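Local coordinates for protein desmoplakin (Homo sapiens, PDB 3R6N) that probably helps tie intermediate filaments to desmosomal cell-cell junctions, through a plakin domain that combines spectrin repeats with an SH3 domain, at residues 196-201 / 269-274; 192-197 / 332-337; 274-279 / 311-316; 206-211 / 259-264. All coordinates share one frame; numbering follows the deposited sequence.

In the fold
Contacts 1, 2 and 4 share helix 167-225, while contact 3 lies within the SH3 domain. Contacts 1 and 2, with centres about 7 Å apart, dock both chain ends of that domain on neighbouring turns of the helix and share K196 and E197; R274 NH1 reaches L333 O and so links them. R274 also belongs to contact 3, whose centre is about 16 Å from that of contact 2, and both of these reach the same sheet. Contact 4 joins two spectrin-repeat helices farther along, its centre about 15 Å from contact 1 and 28 Å from contact 3. L177 and Q178, in the dithiane-diol pocket, lie on helix 167-225 as well, outside all four contacts.

Contact 1: 196-201 / 269-274; sequences KENAAY and VQLKPR
V269 meets the helix first, its CG1 resting 4.1 Å from CB of E197. A small branched residue suits this place, because it packs against the aliphatic root of E197 without reaching its carboxylate. The carbonyl of V269 turns to Y201 and lies near the plane of the ring at its edge, with O 3.4 Å from CD1. Q270 faces away from the helix and pairs through its backbone with I335. The segment lies in the loop between helix 234-265 and the first strand of the SH3 domain, so the contact is made where that domain meets the spectrin-repeat helix 167-225. L271 then turns back and carries most of the remaining contact. Its CD2 sits over one face of the Y201 ring in a CH-pi contact, 3.6 Å from the centroid and 16° off the normal. CG of Y201 is anti to the backbone N (chi1 178°), which carries the ring's first atom out from the helix toward the loop. The amide end of N198 packs against both methyls of L271, CD1 3.4 Å from OD1 and CD2 3.7 Å from ND2. An asparagine can be buried here because ND2 is bound to the carbonyl of W121. Last comes K272, whose CG passes Y201 OH at 4.4 Å while its NZ turns to a salt bridge with D123.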
loop_
_atom_site.group_PDB
_atom_site.type_symbol
_atom_site.label_atom_id
_atom_site.label_comp_id
_atom_site.label_asym_id
_atom_site.label_seq_id
_atom_site.Cartn_x
_atom_site.Cartn_y
_atom_site.Cartn_z
ATOM N N LYS A 196 -1.786 -0.926 2.132
ATOM C CA LYS A 196 -1.871 0.450 2.608
ATOM C C LYS A 196 -2.331 1.411 1.507
ATOM O O LYS A 196 -3.304 2.144 1.679
ATOM C CB LYS A 196 -0.518 0.893 3.171
ATOM C CG LYS A 196 -0.505 2.295 3.753
ATOM C CD LYS A 196 0.912 2.727 4.110
ATOM C CE LYS A 196 1.802 2.801 2.871
ATOM N NZ LYS A 196 3.244 2.994 3.215
ATOM N N GLU A 197 -1.625 1.404 0.380
ATOM C CA GLU A 197 -1.943 2.293 -0.733
ATOM C C GLU A 197 -3.313 1.984 -1.316
ATOM O O GLU A 197 -4.102 2.887 -1.589
ATOM C CB GLU A 197 -0.879 2.196 -1.829
ATOM C CG GLU A 197 0.524 2.581 -1.387
ATOM C CD GLU A 197 0.632 4.035 -0.965
ATOM O OE1 GLU A 197 1.430 4.777 -1.579
ATOM O OE2 GLU A 197 -0.073 4.434 -0.014
ATOM N N ASN A 198 -3.591 0.702 -1.517
ATOM C CA ASN A 198 -4.886 0.283 -2.031
ATOM C C ASN A 198 -6.027 0.661 -1.089
ATOM O O ASN A 198 -7.116 1.020 -1.536
ATOM C CB ASN A 198 -4.899 -1.218 -2.333
ATOM C CG ASN A 198 -4.272 -1.546 -3.677
ATOM O OD1 ASN A 198 -3.287 -0.929 -4.082
ATOM N ND2 ASN A 198 -4.854 -2.510 -4.383
ATOM N N ALA A 199 -5.778 0.580 0.214
ATOM C CA ALA A 199 -6.751 1.047 1.186
ATOM C C ALA A 199 -7.020 2.521 0.924
ATOM O O ALA A 199 -8.159 2.923 0.690
ATOM C CB ALA A 199 -6.240 0.837 2.599
ATOM N N ALA A 200 -5.959 3.323 0.942
ATOM C CA ALA A 200 -6.069 4.754 0.681
ATOM C C ALA A 200 -6.806 5.038 -0.628
ATOM O O ALA A 200 -7.725 5.856 -0.670
ATOM C CB ALA A 200 -4.689 5.398 0.667
ATOM N N TYR A 201 -6.396 4.353 -1.691
ATOM C CA TYR A 201 -7.000 4.514 -3.008
ATOM C C TYR A 201 -8.520 4.411 -2.949
ATOM O O TYR A 201 -9.231 5.224 -3.543
ATOM C CB TYR A 201 -6.438 3.467 -3.969
ATOM C CG TYR A 201 -7.023 3.491 -5.361
ATOM C CD1 TYR A 201 -6.354 4.111 -6.407
ATOM C CD2 TYR A 201 -8.237 2.876 -5.638
ATOM C CE1 TYR A 201 -6.882 4.123 -7.687
ATOM C CE2 TYR A 201 -8.771 2.886 -6.915
ATOM C CZ TYR A 201 -8.090 3.510 -7.931
ATOM O OH TYR A 201 -8.617 3.516 -9.198
ATOM N N VAL A 269 -2.239 6.336 -5.228
ATOM C CA VAL A 269 -1.509 5.500 -6.168
ATOM C C VAL A 269 -2.361 5.186 -7.405
ATOM O O VAL A 269 -3.528 5.572 -7.468
ATOM C CB VAL A 269 -1.081 4.192 -5.468
ATOM C CG1 VAL A 269 -2.153 3.127 -5.630
ATOM C CG2 VAL A 269 0.265 3.716 -5.984
ATOM N N GLN A 270 -1.781 4.496 -8.386
ATOM C CA GLN A 270 -2.516 4.103 -9.586
ATOM C C GLN A 270 -2.758 2.600 -9.646
ATOM O O GLN A 270 -1.833 1.808 -9.490
ATOM C CB GLN A 270 -1.778 4.545 -10.843
ATOM C CG GLN A 270 -1.794 6.036 -11.070
ATOM C CD GLN A 270 -1.508 6.406 -12.511
ATOM O OE1 GLN A 270 -2.067 5.816 -13.437
ATOM N NE2 GLN A 270 -0.635 7.389 -12.708
ATOM N N LEU A 271 -4.004 2.213 -9.896
ATOM C CA LEU A 271 -4.383 0.803 -9.921
ATOM C C LEU A 271 -4.807 0.289 -11.299
ATOM O O LEU A 271 -4.492 -0.839 -11.664
ATOM C CB LEU A 271 -5.494 0.534 -8.902
ATOM C CG LEU A 271 -5.071 0.044 -7.515
ATOM C CD1 LEU A 271 -3.832 0.765 -7.034
ATOM C CD2 LEU A 271 -6.210 0.199 -6.516
ATOM N N LYS A 272 -5.528 1.103 -12.061
ATOM C CA LYS A 272 -6.054 0.639 -13.342
ATOM C C LYS A 272 -4.985 0.059 -14.271
ATOM O O LYS A 272 -5.211 -0.968 -14.910
ATOM C CB LYS A 272 -6.841 1.743 -14.048
ATOM C CG LYS A 272 -8.124 2.117 -13.337
ATOM C CD LYS A 272 -8.920 3.131 -14.129
ATOM C CE LYS A 272 -10.172 3.543 -13.380
ATOM N NZ LYS A 272 -11.076 2.380 -13.150
ATOM N N PRO A 273 -3.816 0.712 -14.350
ATOM C CA PRO A 273 -2.764 0.215 -15.246
ATOM C C PRO A 273 -2.272 -1.189 -14.896
ATOM O O PRO A 273 -1.565 -1.803 -15.692
ATOM C CB PRO A 273 -1.644 1.239 -15.062
ATOM C CG PRO A 273 -2.345 2.485 -14.644
ATOM C CD PRO A 273 -3.471 2.021 -13.769
ATOM N N ARG A 274 -2.644 -1.699 -13.730
ATOM C CA ARG A 274 -2.244 -3.047 -13.346
ATOM C C ARG A 274 -2.938 -4.089 -14.208
ATOM O O ARG A 274 -2.443 -5.210 -14.351
ATOM C CB ARG A 274 -2.527 -3.307 -11.870
ATOM C CG ARG A 274 -1.843 -2.337 -10.941
ATOM C CD ARG A 274 -1.836 -2.844 -9.517
ATOM N NE ARG A 274 -0.930 -3.977 -9.354
ATOM C CZ ARG A 274 0.377 -3.862 -9.145
ATOM N NH1 ARG A 274 0.939 -2.665 -9.073
ATOM N NH2 ARG A 274 1.121 -4.949 -9.009
#

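Contact 2: 192-197 / 332-337; sequences DVHLKE and GLIIPP
I334 reaches from the strand to V193, H194 and E197 on one side of the helix. Its CB points toward the helix; CG1 is anti to the backbone N (chi1 -159°), and chi2 (158°) keeps CD1 extended beyond it. CG1 passes the imidazole of H194, 4.1 Å from CE1, the two side chains sliding past each other in opposite directions. At the tip, CD1 meets all three helix residues: CG of E197 at 3.8 Å, ND1 of H194 at 4.0 Å and CG1 of V193 at 4.1 Å. An unbranched, apolar tip suits a site bounded by a methyl, a methylene and ND1 of the imidazole. E197 and V193 both cross the isoleucine at about a right angle. H194 also turns its edge to the backbone, CE1 lying 3.8 Å from L333 O, an oxygen that accepts a hydrogen bond from R274. The polar end of the ring is held by NE2 to the carbonyl of V331, and W121 stacks on the H194 ring. Strand 333-334, at one margin of the five-stranded SH3 sheet and paired with strand 285-288, turns L333 inward to W316 and V318 and I334 outward to helix 167-225, which meets helix 130-161 through L195.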
loop_
_atom_site.group_PDB
_atom_site.type_symbol
_atom_site.label_atom_id
_atom_site.label_comp_id
_atom_site.label_asym_id
_atom_site.label_seq_id
_atom_site.Cartn_x
_atom_site.Cartn_y
_atom_site.Cartn_z
ATOM N N ASP A 192 2.436 -5.540 2.354
ATOM C CA ASP A 192 1.988 -4.600 3.372
ATOM C C ASP A 192 1.802 -3.213 2.769
ATOM O O ASP A 192 1.002 -2.416 3.257
ATOM C CB ASP A 192 2.974 -4.537 4.543
ATOM C CG ASP A 192 2.522 -5.363 5.738
ATOM O OD1 ASP A 192 3.345 -5.595 6.649
ATOM O OD2 ASP A 192 1.345 -5.777 5.768
ATOM N N VAL A 193 2.541 -2.930 1.702
ATOM C CA VAL A 193 2.486 -1.620 1.071
ATOM C C VAL A 193 1.301 -1.495 0.124
ATOM O O VAL A 193 0.682 -0.433 0.035
ATOM C CB VAL A 193 3.794 -1.280 0.341
ATOM C CG1 VAL A 193 3.590 -0.111 -0.597
ATOM C CG2 VAL A 193 4.866 -0.952 1.349
ATOM N N HIS A 194 0.985 -2.575 -0.584
ATOM C CA HIS A 194 -0.204 -2.589 -1.424
ATOM C C HIS A 194 -1.428 -2.386 -0.547
ATOM O O HIS A 194 -2.250 -1.508 -0.805
ATOM C CB HIS A 194 -0.321 -3.896 -2.213
ATOM C CG HIS A 194 0.645 -4.005 -3.350
ATOM N ND1 HIS A 194 0.811 -3.004 -4.285
ATOM C CD2 HIS A 194 1.494 -4.996 -3.709
ATOM C CE1 HIS A 194 1.723 -3.373 -5.165
ATOM N NE2 HIS A 194 2.154 -4.579 -4.839
ATOM N N LEU A 195 -1.532 -3.194 0.501
ATOM C CA LEU A 195 -2.642 -3.092 1.440
ATOM C C LEU A 195 -2.871 -1.657 1.911
ATOM O O LEU A 195 -4.009 -1.223 2.067
ATOM C CB LEU A 195 -2.413 -4.010 2.643
ATOM C CG LEU A 195 -2.648 -5.503 2.418
ATOM C CD1 LEU A 195 -2.435 -6.271 3.708
ATOM C CD2 LEU A 195 -4.047 -5.745 1.872
ATOM N N LYS A 196 -1.786 -0.926 2.132
ATOM C CA LYS A 196 -1.871 0.450 2.608
ATOM C C LYS A 196 -2.331 1.411 1.507
ATOM O O LYS A 196 -3.304 2.144 1.679
ATOM C CB LYS A 196 -0.518 0.893 3.171
ATOM C CG LYS A 196 -0.505 2.295 3.753
ATOM C CD LYS A 196 0.912 2.727 4.110
ATOM C CE LYS A 196 1.802 2.801 2.871
ATOM N NZ LYS A 196 3.244 2.994 3.215
ATOM N N GLU A 197 -1.625 1.404 0.380
ATOM C CA GLU A 197 -1.943 2.293 -0.733
ATOM C C GLU A 197 -3.313 1.984 -1.316
ATOM O O GLU A 197 -4.102 2.887 -1.589
ATOM C CB GLU A 197 -0.879 2.196 -1.829
ATOM C CG GLU A 197 0.524 2.581 -1.387
ATOM C CD GLU A 197 0.632 4.035 -0.965
ATOM O OE1 GLU A 197 1.430 4.777 -1.579
ATOM O OE2 GLU A 197 -0.073 4.434 -0.014
ATOM N N GLY A 332 6.049 -7.039 -6.796
ATOM C CA GLY A 332 7.081 -6.136 -6.327
ATOM C C GLY A 332 7.147 -4.815 -7.067
ATOM O O GLY A 332 8.136 -4.092 -6.965
ATOM N N LEU A 333 6.095 -4.492 -7.810
ATOM C CA LEU A 333 6.038 -3.227 -8.535
ATOM C C LEU A 333 4.741 -2.473 -8.256
ATOM O O LEU A 333 3.647 -3.022 -8.395
ATOM C CB LEU A 333 6.169 -3.462 -10.039
ATOM C CG LEU A 333 7.497 -3.973 -10.587
ATOM C CD1 LEU A 333 7.303 -4.482 -12.005
ATOM C CD2 LEU A 333 8.559 -2.887 -10.532
ATOM N N ILE A 334 4.867 -1.209 -7.871
ATOM C CA ILE A 334 3.701 -0.363 -7.652
ATOM C C ILE A 334 3.685 0.749 -8.696
ATOM O O ILE A 334 4.675 0.959 -9.399
ATOM C CB ILE A 334 3.703 0.235 -6.229
ATOM C CG1 ILE A 334 2.296 0.677 -5.825
ATOM C CG2 ILE A 334 4.697 1.386 -6.123
ATOM C CD1 ILE A 334 2.105 0.764 -4.333
ATOM N N ILE A 335 2.560 1.451 -8.810
ATOM C CA ILE A 335 2.447 2.555 -9.759
ATOM C C ILE A 335 2.190 3.860 -9.012
ATOM O O ILE A 335 1.043 4.242 -8.788
ATOM C CB ILE A 335 1.322 2.314 -10.790
ATOM C CG1 ILE A 335 1.350 0.865 -11.287
ATOM C CG2 ILE A 335 1.439 3.292 -11.948
ATOM C CD1 ILE A 335 0.331 0.558 -12.365
ATOM N N PRO A 336 3.264 4.556 -8.633
ATOM C CA PRO A 336 3.169 5.725 -7.755
ATOM C C PRO A 336 2.420 6.890 -8.405
ATOM O O PRO A 336 2.278 6.922 -9.633
ATOM C CB PRO A 336 4.635 6.098 -7.537
ATOM C CG PRO A 336 5.303 5.651 -8.779
ATOM C CD PRO A 336 4.630 4.367 -9.145
ATOM N N PRO A 337 1.936 7.837 -7.583
ATOM C CA PRO A 337 1.287 9.061 -8.060
ATOM C C PRO A 337 2.240 9.860 -8.938
ATOM O O PRO A 337 3.420 9.519 -8.998
ATOM C CB PRO A 337 0.968 9.819 -6.763
ATOM C CG PRO A 337 1.819 9.198 -5.724
ATOM C CD PRO A 337 1.945 7.767 -6.113
#

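Contact 3: 274-279 / 311-316; sequences RNPDYR and NERSKW
P276 touches two residues of the facing loop at once, the backbone of N311 and the guanidinium of R313. Its CB lies 3.6 Å from CA of N311, and CD sits 3.5 Å from NH1 of R313. This apolar methylene of the proline rests over the guanidinium face near its rim, and the two side chains cross at about a right angle. The R313 chain bends at chi3 (80°), where NE leaves the line of the chain. OD1 of N275 lies close to NH2 of R313, but at an angle unsuited to a hydrogen bond and with the amide and guanidinium planes 54° apart; attraction between the partly negative oxygen and the cation is possible.

W316 is met by R274 instead. CH2 of the indole stands over the centre of the R274 guanidinium, 3.5 Å from CZ, with the two planes inclined by 45°; the tryptophan thus presents an outer corner of its ring to the face of the arginine. NH1 and NH2 of R274 are hydrogen-bonded to the carbonyls of L333 and S330, which holds the flat group against the CH2 end of the indole and gives two of its buried N-H groups acceptors. The chain beyond R274 folds into a type I turn, N275 to Y278, which sets P276 at its second position.

By its place between strands 304-309 and 315-319, the 311-314 loop corresponds to the n-Src loop of SH3 domains, and W316, near the start of strand 315-319, packs with L333 inside the SH3 barrel.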
loop_
_atom_site.group_PDB
_atom_site.type_symbol
_atom_site.label_atom_id
_atom_site.label_comp_id
_atom_site.label_asym_id
_atom_site.label_seq_id
_atom_site.Cartn_x
_atom_site.Cartn_y
_atom_site.Cartn_z
ATOM N N ARG A 274 -2.644 -1.699 -13.730
ATOM C CA ARG A 274 -2.244 -3.047 -13.346
ATOM C C ARG A 274 -2.938 -4.089 -14.208
ATOM O O ARG A 274 -2.443 -5.210 -14.351
ATOM C CB ARG A 274 -2.527 -3.307 -11.870
ATOM C CG ARG A 274 -1.843 -2.337 -10.941
ATOM C CD ARG A 274 -1.836 -2.844 -9.517
ATOM N NE ARG A 274 -0.930 -3.977 -9.354
ATOM C CZ ARG A 274 0.377 -3.862 -9.145
ATOM N NH1 ARG A 274 0.939 -2.665 -9.073
ATOM N NH2 ARG A 274 1.121 -4.949 -9.009
ATOM N N ASN A 275 -4.084 -3.715 -14.773
ATOM C CA ASN A 275 -4.829 -4.590 -15.673
ATOM C C ASN A 275 -4.241 -4.615 -17.076
ATOM O O ASN A 275 -3.879 -3.577 -17.623
ATOM C CB ASN A 275 -6.293 -4.168 -15.744
ATOM C CG ASN A 275 -7.040 -4.447 -14.458
ATOM O OD1 ASN A 275 -6.836 -5.485 -13.822
ATOM N ND2 ASN A 275 -7.911 -3.518 -14.063
ATOM N N PRO A 276 -4.165 -5.812 -17.668
ATOM C CA PRO A 276 -3.514 -6.039 -18.961
ATOM C C PRO A 276 -4.199 -5.285 -20.091
ATOM O O PRO A 276 -3.575 -5.015 -21.115
ATOM C CB PRO A 276 -3.654 -7.555 -19.162
ATOM C CG PRO A 276 -3.952 -8.115 -17.798
ATOM C CD PRO A 276 -4.721 -7.049 -17.096
ATOM N N ASP A 277 -5.467 -4.945 -19.888
ATOM C CA ASP A 277 -6.295 -4.333 -20.919
ATOM C C ASP A 277 -6.283 -2.808 -20.924
ATOM O O ASP A 277 -6.666 -2.188 -21.921
ATOM C CB ASP A 277 -7.753 -4.760 -20.735
ATOM C CG ASP A 277 -8.265 -4.507 -19.323
ATOM O OD1 ASP A 277 -8.138 -5.421 -18.490
ATOM O OD2 ASP A 277 -8.762 -3.396 -19.071
ATOM N N TYR A 278 -5.852 -2.203 -19.820
ATOM C CA TYR A 278 -5.811 -0.742 -19.680
ATOM C C TYR A 278 -4.893 -0.118 -20.728
ATOM O O TYR A 278 -3.764 -0.560 -20.913
ATOM C CB TYR A 278 -5.356 -0.362 -18.262
ATOM C CG TYR A 278 -5.006 1.097 -18.060
ATOM C CD1 TYR A 278 -5.957 2.009 -17.610
ATOM C CD2 TYR A 278 -3.714 1.559 -18.292
ATOM C CE1 TYR A 278 -5.632 3.344 -17.414
ATOM C CE2 TYR A 278 -3.380 2.888 -18.098
ATOM C CZ TYR A 278 -4.341 3.775 -17.661
ATOM O OH TYR A 278 -3.999 5.095 -17.472
ATOM N N ARG A 279 -5.385 0.908 -21.414
ATOM C CA ARG A 279 -4.610 1.580 -22.453
ATOM C C ARG A 279 -4.446 3.068 -22.162
ATOM O O ARG A 279 -5.394 3.742 -21.764
ATOM C CB ARG A 279 -5.262 1.387 -23.825
ATOM C CG ARG A 279 -5.450 -0.072 -24.219
ATOM C CD ARG A 279 -4.111 -0.788 -24.305
ATOM N NE ARG A 279 -4.257 -2.240 -24.362
ATOM C CZ ARG A 279 -3.242 -3.092 -24.273
ATOM N NH1 ARG A 279 -2.004 -2.637 -24.121
ATOM N NH2 ARG A 279 -3.463 -4.400 -24.331
ATOM N N ASN A 311 0.398 -8.079 -20.053
ATOM C CA ASN A 311 -0.629 -9.066 -20.362
ATOM C C ASN A 311 -0.619 -10.174 -19.327
ATOM O O ASN A 311 -1.651 -10.777 -19.025
ATOM C CB ASN A 311 -0.412 -9.651 -21.756
ATOM C CG ASN A 311 -0.595 -8.625 -22.851
ATOM O OD1 ASN A 311 -1.638 -7.970 -22.927
ATOM N ND2 ASN A 311 0.410 -8.486 -23.718
ATOM N N GLU A 312 0.568 -10.425 -18.786
ATOM C CA GLU A 312 0.760 -11.387 -17.718
ATOM C C GLU A 312 0.497 -10.683 -16.395
ATOM O O GLU A 312 1.178 -9.718 -16.056
ATOM C CB GLU A 312 2.195 -11.906 -17.756
ATOM C CG GLU A 312 2.495 -13.019 -16.769
ATOM C CD GLU A 312 2.078 -14.380 -17.282
ATOM O OE1 GLU A 312 2.094 -14.576 -18.519
ATOM O OE2 GLU A 312 1.730 -15.248 -16.448
ATOM N N ARG A 313 -0.490 -11.163 -15.648
ATOM C CA ARG A 313 -0.895 -10.496 -14.413
ATOM C C ARG A 313 0.066 -10.768 -13.259
ATOM O O ARG A 313 -0.150 -10.300 -12.141
ATOM C CB ARG A 313 -2.316 -10.906 -14.025
ATOM C CG ARG A 313 -3.317 -10.805 -15.163
ATOM C CD ARG A 313 -4.726 -11.133 -14.690
ATOM N NE ARG A 313 -5.355 -10.007 -14.003
ATOM C CZ ARG A 313 -6.317 -9.254 -14.529
ATOM N NH1 ARG A 313 -6.770 -9.510 -15.750
ATOM N NH2 ARG A 313 -6.831 -8.249 -13.833
ATOM N N SER A 314 1.128 -11.517 -13.537
ATOM C CA SER A 314 2.105 -11.881 -12.515
ATOM C C SER A 314 3.539 -11.493 -12.885
ATOM O O SER A 314 4.373 -11.282 -12.006
ATOM C CB SER A 314 2.019 -13.377 -12.203
ATOM O OG SER A 314 2.047 -14.145 -13.391
ATOM N N LYS A 315 3.823 -11.413 -14.183
ATOM C CA LYS A 315 5.127 -10.956 -14.655
ATOM C C LYS A 315 4.987 -9.844 -15.684
ATOM O O LYS A 315 4.303 -9.997 -16.696
ATOM C CB LYS A 315 5.948 -12.110 -15.243
ATOM C CG LYS A 315 6.662 -12.952 -14.198
ATOM C CD LYS A 315 7.826 -13.729 -14.795
ATOM C CE LYS A 315 8.764 -14.236 -13.700
ATOM N NZ LYS A 315 10.123 -14.572 -14.218
ATOM N N TRP A 316 5.641 -8.721 -15.420
ATOM C CA TRP A 316 5.594 -7.591 -16.332
ATOM C C TRP A 316 6.918 -7.408 -17.045
ATOM O O TRP A 316 7.977 -7.520 -16.434
ATOM C CB TRP A 316 5.246 -6.313 -15.575
ATOM C CG TRP A 316 3.855 -6.309 -15.050
ATOM C CD1 TRP A 316 2.868 -7.199 -15.346
ATOM C CD2 TRP A 316 3.287 -5.364 -14.139
ATOM N NE1 TRP A 316 1.720 -6.871 -14.672
ATOM C CE2 TRP A 316 1.950 -5.747 -13.923
ATOM C CE3 TRP A 316 3.778 -4.231 -13.486
ATOM C CZ2 TRP A 316 1.100 -5.040 -13.081
ATOM C CZ3 TRP A 316 2.930 -3.532 -12.650
ATOM C CH2 TRP A 316 1.606 -3.939 -12.453
#

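Contact 4: 206-211 / 259-264; sequences EEAQST and QNLVNK
E207 and K264 cross at about a right angle and meet in a salt bridge, OE1 to NZ 3.4 Å. Both chains run out straight. In E207, CG is anti to the backbone N (chi1 179°) and chi2 keeps CD in line, carrying OE1 toward K264; opposite charges at the ends of long arms can thus bridge two helices whose axes come within 11.0 Å at these segments. OE1 has a second partner in Q203 NE2. Beneath this polar pair lies L261, which crosses E207 obliquely, its CD1 against the carboxylate end and 3.5 Å from the glutamate CD. Its other methyl, CD2, packs on A208, 3.9 Å from CB. The small alanine lets the leucine come close to the backbone of the facing helix. These are two roughly antiparallel helices of a spectrin-like repeat, inclined at 139° between their directions, and helix 340-384 adds L345 and I349 on the A208 side, consistent with a three-helix spectrin bundle at this level. T211 faces L261 tip to tip, its OG1 4.1 Å from CD2. That hydroxyl donates to E207 O in the preceding turn at 3.0 Å, with a C=O...O angle of 148°, and a threonine whose polar group is thus occupied by its own helix can lie beside a leucine methyl.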
loop_
_atom_site.group_PDB
_atom_site.type_symbol
_atom_site.label_atom_id
_atom_site.label_comp_id
_atom_site.label_asym_id
_atom_site.label_seq_id
_atom_site.Cartn_x
_atom_site.Cartn_y
_atom_site.Cartn_z
ATOM N N GLU A 206 -14.075 6.978 -2.226
ATOM C CA GLU A 206 -15.316 6.823 -1.475
ATOM C C GLU A 206 -15.695 8.148 -0.818
ATOM O O GLU A 206 -16.859 8.548 -0.823
ATOM C CB GLU A 206 -15.168 5.730 -0.417
ATOM C CG GLU A 206 -16.457 5.377 0.308
ATOM C CD GLU A 206 -16.235 4.410 1.458
ATOM O OE1 GLU A 206 -15.200 4.527 2.149
ATOM O OE2 GLU A 206 -17.096 3.530 1.672
ATOM N N GLU A 207 -14.698 8.827 -0.262
ATOM C CA GLU A 207 -14.909 10.089 0.436
ATOM C C GLU A 207 -15.088 11.248 -0.540
ATOM O O GLU A 207 -15.878 12.159 -0.298
ATOM C CB GLU A 207 -13.736 10.367 1.379
ATOM C CG GLU A 207 -13.827 11.675 2.149
ATOM C CD GLU A 207 -12.639 11.891 3.074
ATOM O OE1 GLU A 207 -11.870 10.929 3.294
ATOM O OE2 GLU A 207 -12.472 13.023 3.582
ATOM N N ALA A 208 -14.355 11.207 -1.646
ATOM C CA ALA A 208 -14.403 12.280 -2.634
ATOM C C ALA A 208 -15.727 12.303 -3.389
ATOM O O ALA A 208 -16.385 13.337 -3.461
ATOM C CB ALA A 208 -13.235 12.166 -3.603
ATOM N N GLN A 209 -16.111 11.163 -3.955
ATOM C CA GLN A 209 -17.372 11.053 -4.685
ATOM C C GLN A 209 -18.550 11.411 -3.787
ATOM O O GLN A 209 -19.615 11.794 -4.266
ATOM C CB GLN A 209 -17.547 9.638 -5.240
ATOM C CG GLN A 209 -16.492 9.239 -6.264
ATOM C CD GLN A 209 -16.478 7.747 -6.545
ATOM O OE1 GLN A 209 -17.225 6.980 -5.936
ATOM N NE2 GLN A 209 -15.620 7.327 -7.470
ATOM N N SER A 210 -18.344 11.286 -2.480
ATOM C CA SER A 210 -19.374 11.596 -1.495
ATOM C C SER A 210 -19.359 13.076 -1.112
ATOM O O SER A 210 -20.376 13.634 -0.702
ATOM C CB SER A 210 -19.195 10.727 -0.248
ATOM O OG SER A 210 -20.199 10.998 0.714
ATOM N N THR A 211 -18.195 13.704 -1.243
ATOM C CA THR A 211 -18.060 15.134 -0.995
ATOM C C THR A 211 -18.495 15.907 -2.236
ATOM O O THR A 211 -19.147 16.946 -2.141
ATOM C CB THR A 211 -16.610 15.515 -0.614
ATOM O OG1 THR A 211 -16.293 14.976 0.677
ATOM C CG2 THR A 211 -16.441 17.025 -0.573
ATOM N N GLN A 259 -9.630 20.727 1.697
ATOM C CA GLN A 259 -8.184 20.866 1.612
ATOM C C GLN A 259 -7.491 19.543 1.931
ATOM O O GLN A 259 -6.413 19.266 1.413
ATOM C CB GLN A 259 -7.684 21.993 2.522
ATOM C CG GLN A 259 -6.269 22.460 2.212
ATOM C CD GLN A 259 -6.039 22.725 0.729
ATOM O OE1 GLN A 259 -4.940 22.504 0.212
ATOM N NE2 GLN A 259 -7.067 23.211 0.043
ATOM N N ASN A 260 -8.114 18.724 2.773
ATOM C CA ASN A 260 -7.585 17.394 3.060
ATOM C C ASN A 260 -7.580 16.502 1.821
ATOM O O ASN A 260 -6.606 15.800 1.553
ATOM C CB ASN A 260 -8.359 16.721 4.201
ATOM C CG ASN A 260 -8.082 17.360 5.552
ATOM O OD1 ASN A 260 -8.600 16.920 6.580
ATOM N ND2 ASN A 260 -7.256 18.402 5.556
ATOM N N LEU A 261 -8.676 16.540 1.069
ATOM C CA LEU A 261 -8.787 15.778 -0.168
ATOM C C LEU A 261 -7.764 16.241 -1.198
ATOM O O LEU A 261 -7.165 15.426 -1.897
ATOM C CB LEU A 261 -10.199 15.881 -0.747
ATOM C CG LEU A 261 -11.129 14.692 -0.498
ATOM C CD1 LEU A 261 -11.163 14.331 0.975
ATOM C CD2 LEU A 261 -12.526 14.990 -1.014
ATOM N N VAL A 262 -7.564 17.551 -1.292
ATOM C CA VAL A 262 -6.559 18.087 -2.199
ATOM C C VAL A 262 -5.209 17.433 -1.923
ATOM O O VAL A 262 -4.501 17.026 -2.845
ATOM C CB VAL A 262 -6.422 19.617 -2.062
ATOM C CG1 VAL A 262 -5.300 20.134 -2.953
ATOM C CG2 VAL A 262 -7.736 20.297 -2.405
ATOM N N ASN A 263 -4.868 17.319 -0.645
ATOM C CA ASN A 263 -3.592 16.742 -0.245
ATOM C C ASN A 263 -3.493 15.241 -0.522
ATOM O O ASN A 263 -2.541 14.783 -1.153
ATOM C CB ASN A 263 -3.299 17.048 1.227
ATOM C CG ASN A 263 -3.156 18.537 1.494
ATOM O OD1 ASN A 263 -3.485 19.024 2.575
ATOM N ND2 ASN A 263 -2.665 19.268 0.500
ATOM N N LYS A 264 -4.484 14.484 -0.060
ATOM C CA LYS A 264 -4.506 13.043 -0.287
ATOM C C LYS A 264 -4.351 12.693 -1.764
ATOM O O LYS A 264 -3.579 11.806 -2.119
ATOM C CB LYS A 264 -5.788 12.417 0.267
ATOM C CG LYS A 264 -5.795 12.242 1.775
ATOM C CD LYS A 264 -7.119 11.659 2.251
ATOM C CE LYS A 264 -7.213 11.670 3.771
ATOM N NZ LYS A 264 -8.590 11.359 4.251
#